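N5-carboxyaminoimidazole ribonucleotide synthetase (Bacillus anthracis, PDB 3QFF) probably catalyses the ATP-dependent carboxylation of 5-aminoimidazole ribonucleotide with bicarbonate, giving N5-carboxyaminoimidazole ribonucleotide in purine biosynthesis. Local coordinates at residues Met36-Ala41 with Ala301-Pro306; Ser150-Thr155 with Arg177-Ala182; Phe295-Arg300 with Leu305-Thr310. One frame throughout, in Å; residues are numbered along the deposited sequence.

Contact 1 of 3, residues Met36-Ala41 with Ala301-Pro306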
loop_
_atom_site.group_PDB
_atom_site.type_symbol
_atom_site.label_atom_id
_atom_site.label_comp_id
_atom_site.label_asym_id
_atom_site.label_seq_id
_atom_site.Cartn_x
_atom_site.Cartn_y
_atom_site.Cartn_z
ATOM N N MET A 36 -7.036 4.071 -4.441
ATOM C CA MET A 36 -8.106 3.862 -5.400
ATOM C C MET A 36 -8.867 5.148 -5.706
ATOM O O MET A 36 -9.875 5.116 -6.397
ATOM C CB MET A 36 -9.071 2.786 -4.881
ATOM C CG MET A 36 -8.675 1.361 -5.269
ATOM S SD MET A 36 -9.848 0.098 -4.693
ATOM C CE MET A 36 -9.619 0.245 -2.933
ATOM N N GLY A 37 -8.386 6.267 -5.173
ATOM C CA GLY A 37 -8.907 7.582 -5.509
ATOM C C GLY A 37 -10.161 7.990 -4.762
ATOM O O GLY A 37 -10.911 8.831 -5.252
ATOM N N TYR A 38 -10.405 7.382 -3.597
ATOM C CA TYR A 38 -11.484 7.823 -2.710
ATOM C C TYR A 38 -11.056 9.004 -1.844
ATOM O O TYR A 38 -9.874 9.167 -1.517
ATOM C CB TYR A 38 -11.984 6.675 -1.818
ATOM C CG TYR A 38 -12.733 5.635 -2.588
ATOM C CD1 TYR A 38 -14.078 5.814 -2.908
ATOM C CD2 TYR A 38 -12.088 4.479 -3.040
ATOM C CE1 TYR A 38 -14.771 4.868 -3.640
ATOM C CE2 TYR A 38 -12.777 3.517 -3.782
ATOM C CZ TYR A 38 -14.114 3.716 -4.075
ATOM O OH TYR A 38 -14.783 2.762 -4.808
ATOM N N LYS A 39 -12.036 9.828 -1.487
ATOM C CA LYS A 39 -11.866 10.895 -0.504
ATOM C C LYS A 39 -12.275 10.328 0.857
ATOM O O LYS A 39 -13.096 9.418 0.924
ATOM C CB LYS A 39 -12.741 12.093 -0.912
ATOM C CG LYS A 39 -12.758 13.257 0.075
ATOM C CD LYS A 39 -13.408 14.512 -0.564
ATOM C CE LYS A 39 -13.625 15.618 0.482
ATOM N NZ LYS A 39 -14.178 16.875 -0.125
ATOM N N ILE A 40 -11.690 10.843 1.933
ATOM C CA ILE A 40 -11.907 10.292 3.263
ATOM C C ILE A 40 -12.369 11.352 4.264
ATOM O O ILE A 40 -11.750 12.419 4.385
ATOM C CB ILE A 40 -10.610 9.618 3.824
ATOM C CG1 ILE A 40 -10.097 8.519 2.874
ATOM C CG2 ILE A 40 -10.827 9.084 5.275
ATOM C CD1 ILE A 40 -11.027 7.330 2.706
ATOM N N ALA A 41 -13.460 11.049 4.969
ATOM C CA ALA A 41 -13.876 11.838 6.141
ATOM C C ALA A 41 -13.797 10.954 7.378
ATOM O O ALA A 41 -14.151 9.774 7.322
ATOM C CB ALA A 41 -15.297 12.388 5.947
ATOM N N ALA A 301 -15.274 -4.272 -0.475
ATOM C CA ALA A 301 -16.476 -4.933 0.023
ATOM C C ALA A 301 -17.635 -3.960 0.275
ATOM O O ALA A 301 -18.775 -4.221 -0.139
ATOM C CB ALA A 301 -16.176 -5.743 1.316
ATOM N N ILE A 302 -17.351 -2.857 0.961
ATOM C CA ILE A 302 -18.409 -1.906 1.296
ATOM C C ILE A 302 -18.830 -1.054 0.087
ATOM O O ILE A 302 -19.974 -0.601 0.016
ATOM C CB ILE A 302 -18.054 -1.014 2.511
ATOM C CG1 ILE A 302 -16.887 -0.083 2.180
ATOM C CG2 ILE A 302 -17.799 -1.894 3.773
ATOM C CD1 ILE A 302 -16.647 1.012 3.216
ATOM N N CYS A 303 -17.900 -0.825 -0.837
ATOM C CA CYS A 303 -18.181 -0.053 -2.042
ATOM C C CYS A 303 -18.758 -0.937 -3.147
ATOM O O CYS A 303 -19.161 -0.432 -4.200
ATOM C CB CYS A 303 -16.919 0.657 -2.557
ATOM S SG CYS A 303 -16.283 1.969 -1.484
ATOM N N ASN A 304 -18.794 -2.251 -2.899
ATOM C CA ASN A 304 -19.297 -3.243 -3.857
ATOM C C ASN A 304 -18.483 -3.275 -5.156
ATOM O O ASN A 304 -19.024 -3.339 -6.258
ATOM C CB ASN A 304 -20.806 -3.043 -4.117
ATOM C CG ASN A 304 -21.485 -4.291 -4.674
ATOM O OD1 ASN A 304 -21.003 -5.414 -4.492
ATOM N ND2 ASN A 304 -22.622 -4.098 -5.354
ATOM N N LEU A 305 -17.164 -3.206 -5.020
ATOM C CA LEU A 305 -16.264 -3.473 -6.141
ATOM C C LEU A 305 -15.908 -4.957 -6.128
ATOM O O LEU A 305 -16.096 -5.638 -5.106
ATOM C CB LEU A 305 -14.995 -2.627 -6.018
ATOM C CG LEU A 305 -15.174 -1.135 -5.720
ATOM C CD1 LEU A 305 -13.819 -0.504 -5.497
ATOM C CD2 LEU A 305 -15.933 -0.420 -6.861
ATOM N N PRO A 306 -15.404 -5.483 -7.252
ATOM C CA PRO A 306 -14.951 -6.876 -7.198
ATOM C C PRO A 306 -13.867 -7.045 -6.125
ATOM O O PRO A 306 -13.021 -6.155 -5.946
ATOM C CB PRO A 306 -14.344 -7.087 -8.584
ATOM C CG PRO A 306 -15.068 -6.104 -9.459
ATOM C CD PRO A 306 -15.142 -4.883 -8.579
#
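The thiol of Cys303 lies obliquely against the phenol of Tyr38, its SG 4.3 Å from the ring centroid and 35° off the ring normal, a sulfur-aromatic contact. SG sits near the hydroxyl end of the ring, 3.8 Å from Tyr38 CZ. Leu305 meets the same phenol from another side: its CD1 is 3.5 Å from Tyr38 OH, at the ring edge and near its plane, and the two side chains arrive from opposite directions. Met36 runs past Leu305; its extended chi2 (-178°) carries SD to 4.1 Å from Leu305 CD1, and the bend at chi3 (-66°) turns CE toward Ile299 and Arg300 of helix 294-303. Two Schellman motifs flank these side chains. Gly37, with positive phi, ends helix 24-35 just before Tyr38, and Asn304 ends helix 294-303 between Cys303 and Leu305. Met36 also packs on Leu341 of the second subunit. The phenol hydroxyl, though buried among sulfur and methyl groups, is hydrogen-bonded to Ile11 O. Dispersion and sulfur-aromatic packing therefore join the preATP-grasp domain to the end of helix 294-303, while the polar end of Tyr38 is satisfied by the N-terminal chain.

Contact 2 of 3, residues Ser150-Thr155 with Arg177-Ala182. With ADP (adenosine-5'-diphosphate), chain C.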
loop_
_atom_site.group_PDB
_atom_site.type_symbol
_atom_site.label_atom_id
_atom_site.label_comp_id
_atom_site.label_asym_id
_atom_site.label_seq_id
_atom_site.Cartn_x
_atom_site.Cartn_y
_atom_site.Cartn_z
ATOM N N SER A 150 -11.754 -23.156 34.489
ATOM C CA SER A 150 -12.742 -22.334 33.790
ATOM C C SER A 150 -12.294 -20.886 33.732
ATOM O O SER A 150 -11.330 -20.495 34.395
ATOM C CB SER A 150 -14.105 -22.419 34.480
ATOM O OG SER A 150 -14.721 -23.671 34.242
ATOM N N VAL A 151 -12.999 -20.094 32.931
ATOM C CA VAL A 151 -12.708 -18.678 32.796
ATOM C C VAL A 151 -13.999 -17.859 32.905
ATOM O O VAL A 151 -14.970 -18.109 32.181
ATOM C CB VAL A 151 -12.009 -18.367 31.454
ATOM C CG1 VAL A 151 -11.526 -16.936 31.429
ATOM C CG2 VAL A 151 -10.841 -19.331 31.215
ATOM N N LEU A 152 -13.998 -16.893 33.820
ATOM C CA LEU A 152 -15.095 -15.952 33.948
ATOM C C LEU A 152 -14.721 -14.665 33.244
ATOM O O LEU A 152 -13.733 -14.039 33.597
ATOM C CB LEU A 152 -15.397 -15.670 35.422
ATOM C CG LEU A 152 -16.676 -14.882 35.717
ATOM C CD1 LEU A 152 -17.904 -15.711 35.374
ATOM C CD2 LEU A 152 -16.692 -14.480 37.184
ATOM N N LYS A 153 -15.505 -14.279 32.243
ATOM C CA LYS A 153 -15.263 -13.037 31.510
ATOM C C LYS A 153 -16.518 -12.174 31.549
ATOM O O LYS A 153 -17.624 -12.707 31.597
ATOM C CB LYS A 153 -14.894 -13.320 30.048
ATOM C CG LYS A 153 -14.114 -14.601 29.807
ATOM C CD LYS A 153 -13.624 -14.680 28.358
ATOM C CE LYS A 153 -13.243 -16.110 28.007
ATOM N NZ LYS A 153 -13.240 -16.354 26.533
ATOM N N THR A 154 -16.348 -10.852 31.533
ATOM C CA THR A 154 -17.493 -9.945 31.422
ATOM C C THR A 154 -18.077 -10.051 30.013
ATOM O O THR A 154 -17.337 -10.246 29.052
ATOM C CB THR A 154 -17.116 -8.472 31.693
ATOM O OG1 THR A 154 -16.150 -8.037 30.727
ATOM C CG2 THR A 154 -16.555 -8.295 33.098
ATOM N N THR A 155 -19.395 -9.925 29.893
ATOM C CA THR A 155 -20.055 -10.055 28.589
ATOM C C THR A 155 -19.793 -8.860 27.672
ATOM O O THR A 155 -19.811 -8.999 26.454
ATOM C CB THR A 155 -21.583 -10.264 28.716
ATOM O OG1 THR A 155 -22.144 -9.237 29.541
ATOM C CG2 THR A 155 -21.905 -11.633 29.311
ATOM N N ARG A 177 -16.239 -14.063 42.301
ATOM C CA ARG A 177 -17.429 -13.449 42.903
ATOM C C ARG A 177 -17.363 -11.933 42.823
ATOM O O ARG A 177 -18.367 -11.272 42.535
ATOM C CB ARG A 177 -17.603 -13.878 44.360
ATOM C CG ARG A 177 -17.817 -15.354 44.530
ATOM C CD ARG A 177 -18.709 -15.672 45.703
ATOM N NE ARG A 177 -18.946 -17.112 45.805
ATOM C CZ ARG A 177 -19.875 -17.779 45.127
ATOM N NH1 ARG A 177 -20.003 -19.087 45.297
ATOM N NH2 ARG A 177 -20.675 -17.144 44.274
ATOM N N LYS A 178 -16.171 -11.395 43.077
ATOM C CA LYS A 178 -15.912 -9.962 42.989
ATOM C C LYS A 178 -16.248 -9.456 41.586
ATOM O O LYS A 178 -16.882 -8.417 41.428
ATOM C CB LYS A 178 -14.444 -9.671 43.327
ATOM C CG LYS A 178 -14.084 -8.192 43.427
ATOM C CD LYS A 178 -14.048 -7.719 44.883
ATOM C CE LYS A 178 -13.621 -6.262 44.970
ATOM N NZ LYS A 178 -13.172 -5.904 46.350
ATOM N N LEU A 179 -15.823 -10.211 40.575
ATOM C CA LEU A 179 -16.086 -9.859 39.182
ATOM C C LEU A 179 -17.567 -9.972 38.836
ATOM O O LEU A 179 -18.133 -9.055 38.247
ATOM C CB LEU A 179 -15.235 -10.715 38.231
ATOM C CG LEU A 179 -15.292 -10.384 36.738
ATOM C CD1 LEU A 179 -14.783 -8.964 36.461
ATOM C CD2 LEU A 179 -14.502 -11.418 35.939
ATOM N N ALA A 180 -18.185 -11.092 39.207
ATOM C CA ALA A 180 -19.620 -11.293 38.990
ATOM C C ALA A 180 -20.465 -10.239 39.727
ATOM O O ALA A 180 -21.627 -10.012 39.391
ATOM C CB ALA A 180 -20.027 -12.697 39.396
ATOM N N ASN A 181 -19.862 -9.583 40.716
ATOM C CA ASN A 181 -20.542 -8.537 41.477
ATOM C C ASN A 181 -20.577 -7.192 40.752
ATOM O O ASN A 181 -21.519 -6.415 40.918
ATOM C CB ASN A 181 -19.894 -8.380 42.853
ATOM C CG ASN A 181 -20.751 -7.596 43.809
ATOM O OD1 ASN A 181 -20.508 -6.414 44.045
ATOM N ND2 ASN A 181 -21.778 -8.240 44.348
ATOM N N ALA A 182 -19.548 -6.923 39.951
ATOM C CA ALA A 182 -19.425 -5.655 39.223
ATOM C C ALA A 182 -20.050 -5.672 37.825
ATOM O O ALA A 182 -20.410 -4.615 37.294
ATOM C CB ALA A 182 -17.959 -5.244 39.127
HETATM P PB ADP C . -10.198 -10.687 25.031
HETATM O O1B ADP C . -9.738 -9.800 26.164
HETATM O O2B ADP C . -11.547 -10.283 24.475
HETATM O O3B ADP C . -9.132 -10.924 23.987
HETATM P PA ADP C . -10.495 -13.589 25.063
HETATM O O1A ADP C . -9.911 -13.538 23.665
HETATM O O2A ADP C . -11.854 -14.207 25.297
HETATM O O3A ADP C . -10.470 -12.118 25.749
HETATM O "O5'" ADP C . -9.471 -14.413 25.988
HETATM C "C5'" ADP C . -8.166 -13.896 26.243
HETATM C "C4'" ADP C . -7.174 -15.046 26.315
HETATM O "O4'" ADP C . -7.573 -15.949 27.349
HETATM C "C3'" ADP C . -7.139 -15.849 25.024
HETATM O "O3'" ADP C . -6.071 -15.417 24.177
HETATM C "C2'" ADP C . -6.958 -17.283 25.482
HETATM O "O2'" ADP C . -5.570 -17.627 25.464
HETATM C "C1'" ADP C . -7.452 -17.309 26.920
HETATM N N9 ADP C . -8.775 -17.990 26.994
HETATM C C8 ADP C . -9.981 -17.390 26.904
HETATM N N7 ADP C . -10.989 -18.291 27.012
HETATM C C5 ADP C . -10.433 -19.502 27.180
HETATM C C6 ADP C . -10.929 -20.891 27.359
HETATM N N6 ADP C . -12.257 -21.167 27.382
HETATM N N1 ADP C . -10.003 -21.873 27.497
HETATM C C2 ADP C . -8.680 -21.619 27.475
HETATM N N3 ADP C . -8.166 -20.387 27.317
HETATM C C4 ADP C . -8.973 -19.303 27.170
#
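Strand 150-154 belongs to the four-stranded antiparallel sheet of the ATP-grasp domain, and helix 173-182 packs on the face of this strand turned from the nucleotide, the short axes 9.1 Å apart and inclined by 23°. Leu152 and Leu179 carry the packing. The two leucines lie alongside, pointing opposite ways, with Leu152 CD2 4.0 Å from Leu179 CD2. That same Leu179 methyl also rests 3.6 Å from Leu152 O, so it touches backbone as well as side chain. With CG of Leu179 trans to its own nitrogen (chi1 -174°), the isobutyl group reaches out to the strand. Its other methyl, CD1, meets Thr154 CG2 at 3.9 Å, the threonine side chain lying across it. Thr154 OG1 is hydrogen-bonded to Thr156 O. Ala180 makes a looser contact beside Leu152, whose side chain also packs on Leu139 of helix 136-146. Lys153 points the other way, its chain extended beyond CG. Its NZ donates to ADP N7 at 3.0 Å and to ADP O2A at 2.8 Å, thus bridging adenine and alpha-phosphate, and forms a salt bridge with Glu188. Val151 CG2 approaches the adenine, 4.1 Å from ADP C5. The alternation along the strand sets an apolar helix-facing side against a nucleotide-facing one that combines apolar contact with the base and the Lys153 ammonium; the ammonium probably offsets negative charge at the alpha-phosphate, while Glu188 would help hold it in place.

Contact 3 of 3, residues Phe295-Arg300 with Leu305-Thr310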
loop_
_atom_site.group_PDB
_atom_site.type_symbol
_atom_site.label_atom_id
_atom_site.label_comp_id
_atom_site.label_asym_id
_atom_site.label_seq_id
_atom_site.Cartn_x
_atom_site.Cartn_y
_atom_site.Cartn_z
ATOM N N PHE A 295 -7.396 -4.342 4.356
ATOM C CA PHE A 295 -7.873 -2.969 4.198
ATOM C C PHE A 295 -8.384 -2.656 2.795
ATOM O O PHE A 295 -9.487 -2.089 2.637
ATOM C CB PHE A 295 -6.798 -1.955 4.663
ATOM C CG PHE A 295 -6.398 -2.150 6.102
ATOM C CD1 PHE A 295 -5.209 -2.797 6.442
ATOM C CD2 PHE A 295 -7.261 -1.741 7.113
ATOM C CE1 PHE A 295 -4.882 -3.003 7.787
ATOM C CE2 PHE A 295 -6.960 -1.945 8.452
ATOM C CZ PHE A 295 -5.763 -2.578 8.795
ATOM N N GLY A 296 -7.588 -3.002 1.782
ATOM C CA GLY A 296 -8.057 -2.911 0.392
ATOM C C GLY A 296 -9.316 -3.744 0.175
ATOM O O GLY A 296 -10.220 -3.332 -0.571
ATOM N N GLN A 297 -9.380 -4.911 0.820
ATOM C CA GLN A 297 -10.564 -5.782 0.738
ATOM C C GLN A 297 -11.793 -5.147 1.368
ATOM O O GLN A 297 -12.880 -5.192 0.797
ATOM C CB GLN A 297 -10.312 -7.164 1.370
ATOM C CG GLN A 297 -9.369 -8.051 0.582
ATOM C CD GLN A 297 -9.969 -8.552 -0.743
ATOM O OE1 GLN A 297 -10.422 -7.763 -1.580
ATOM N NE2 GLN A 297 -9.949 -9.864 -0.938
ATOM N N HIS A 298 -11.618 -4.556 2.544
ATOM C CA HIS A 298 -12.730 -3.943 3.271
ATOM C C HIS A 298 -13.350 -2.800 2.459
ATOM O O HIS A 298 -14.587 -2.691 2.361
ATOM C CB HIS A 298 -12.276 -3.440 4.651
ATOM C CG HIS A 298 -13.387 -2.851 5.467
ATOM N ND1 HIS A 298 -14.266 -3.620 6.198
ATOM C CD2 HIS A 298 -13.761 -1.565 5.663
ATOM C CE1 HIS A 298 -15.135 -2.834 6.810
ATOM N NE2 HIS A 298 -14.859 -1.581 6.488
ATOM N N ILE A 299 -12.492 -1.957 1.879
ATOM C CA ILE A 299 -12.971 -0.864 1.022
ATOM C C ILE A 299 -13.778 -1.399 -0.179
ATOM O O ILE A 299 -14.897 -0.932 -0.441
ATOM C CB ILE A 299 -11.818 0.071 0.550
ATOM C CG1 ILE A 299 -11.168 0.801 1.742
ATOM C CG2 ILE A 299 -12.334 1.093 -0.475
ATOM C CD1 ILE A 299 -12.158 1.536 2.683
ATOM N N ARG A 300 -13.220 -2.384 -0.887
ATOM C CA ARG A 300 -13.906 -3.003 -2.036
ATOM C C ARG A 300 -15.239 -3.606 -1.630
ATOM O O ARG A 300 -16.206 -3.472 -2.360
ATOM C CB ARG A 300 -13.053 -4.091 -2.692
ATOM C CG ARG A 300 -11.801 -3.576 -3.367
ATOM C CD ARG A 300 -10.800 -4.722 -3.645
ATOM N NE ARG A 300 -9.761 -4.306 -4.585
ATOM C CZ ARG A 300 -8.670 -3.598 -4.273
ATOM N NH1 ARG A 300 -8.444 -3.207 -3.027
ATOM N NH2 ARG A 300 -7.791 -3.265 -5.224
ATOM N N LEU A 305 -17.164 -3.206 -5.020
ATOM C CA LEU A 305 -16.264 -3.473 -6.141
ATOM C C LEU A 305 -15.908 -4.957 -6.128
ATOM O O LEU A 305 -16.096 -5.638 -5.106
ATOM C CB LEU A 305 -14.995 -2.627 -6.018
ATOM C CG LEU A 305 -15.174 -1.135 -5.720
ATOM C CD1 LEU A 305 -13.819 -0.504 -5.497
ATOM C CD2 LEU A 305 -15.933 -0.420 -6.861
ATOM N N PRO A 306 -15.404 -5.483 -7.252
ATOM C CA PRO A 306 -14.951 -6.876 -7.198
ATOM C C PRO A 306 -13.867 -7.045 -6.125
ATOM O O PRO A 306 -13.021 -6.155 -5.946
ATOM C CB PRO A 306 -14.344 -7.087 -8.584
ATOM C CG PRO A 306 -15.068 -6.104 -9.459
ATOM C CD PRO A 306 -15.142 -4.883 -8.579
ATOM N N LEU A 307 -13.903 -8.167 -5.411
ATOM C CA LEU A 307 -12.914 -8.413 -4.377
ATOM C C LEU A 307 -11.582 -8.808 -5.012
ATOM O O LEU A 307 -11.562 -9.398 -6.080
ATOM C CB LEU A 307 -13.407 -9.474 -3.383
ATOM C CG LEU A 307 -14.696 -9.135 -2.616
ATOM C CD1 LEU A 307 -15.073 -10.266 -1.641
ATOM C CD2 LEU A 307 -14.612 -7.775 -1.875
ATOM N N GLY A 308 -10.474 -8.466 -4.364
ATOM C CA GLY A 308 -9.172 -8.913 -4.852
ATOM C C GLY A 308 -8.823 -10.308 -4.360
ATOM O O GLY A 308 -9.525 -10.873 -3.529
ATOM N N GLU A 309 -7.739 -10.867 -4.873
ATOM C CA GLU A 309 -7.295 -12.198 -4.438
ATOM C C GLU A 309 -6.643 -12.179 -3.053
ATOM O O GLU A 309 -6.108 -11.154 -2.627
ATOM C CB GLU A 309 -6.393 -12.853 -5.500
ATOM C CG GLU A 309 -7.059 -12.946 -6.895
ATOM C CD GLU A 309 -8.470 -13.565 -6.855
ATOM O OE1 GLU A 309 -8.670 -14.565 -6.137
ATOM O OE2 GLU A 309 -9.382 -13.059 -7.549
ATOM N N THR A 310 -6.695 -13.309 -2.349
ATOM C CA THR A 310 -6.164 -13.378 -0.980
ATOM C C THR A 310 -4.976 -14.320 -0.831
ATOM O O THR A 310 -4.602 -14.686 0.296
ATOM C CB THR A 310 -7.227 -13.837 0.006
ATOM O OG1 THR A 310 -7.688 -15.128 -0.396
ATOM C CG2 THR A 310 -8.386 -12.850 0.043
HETATM O O HOH W 1 -9.855 -5.953 -6.819
#
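Gln297 NE2 donates to Gly308 O at 2.8 Å, from above that carbonyl's plane and in a rather bent bond, while Gly308 N donates back to Gln297 OE1 at 2.9 Å, tilted 23° from the side-chain carbonyl plane. The glutamine thus clasps Gly308 through both ends of its amide. A turn at chi2 (-70°) brings the amide to the loop, and the pair of bonds fixes its flip. The CG2 methyl of Thr310 lies 3.5 Å from Gln297 NE2, while Thr310 OG1 is hydrogen-bonded to Val211 O. About one turn further along the helix, the Arg300 chain is extended from CG to NE and passes alongside the loop, CD lying 3.5 Å from Pro306 O. Its guanidinium folds back on its own helix: Gly296 O takes hydrogen bonds from both the backbone N of Arg300 and its NH1, the latter at 3.0 Å, the two donors reaching it from opposite faces of the carbonyl plane. This oxygen is only 7° out of the guanidinium plane. A water accepts from Arg300 NE at 2.8 Å, and Tyr340 of the second subunit packs on the same side chain. Leu307 adds apolar packing, CD2 resting 4.1 Å from Arg300 CB. Where the chain leaves the helix, Leu305 N donates to Arg300 O, the outer bond of a Schellman motif. The loop thus doubles back along helix 294-303: a Schellman C-cap followed by an extended segment whose glycine N-H and carbonyl are paired with a glutamine side chain.

In the fold
From the N terminus, the chain runs through strand 16-20 and helix 24-35 to the first side of contact 1, whose partner follows some 260 residues later. That wide loop encloses contact 2, a local closure between a strand and a helix of the ATP-grasp domain, its centre about 41 Å from that of contact 1, on the opposite side of the chain's centre. Contact 3 comes after contact 2 in series and closes a short turn at the end of helix 294-303. It shares Leu305 and Pro306 with contact 1. Contacts 1 and 3 therefore join the turn leading into strand 39-44 of the preATP-grasp sheet, helix 294-303 and the following loop beside the second subunit.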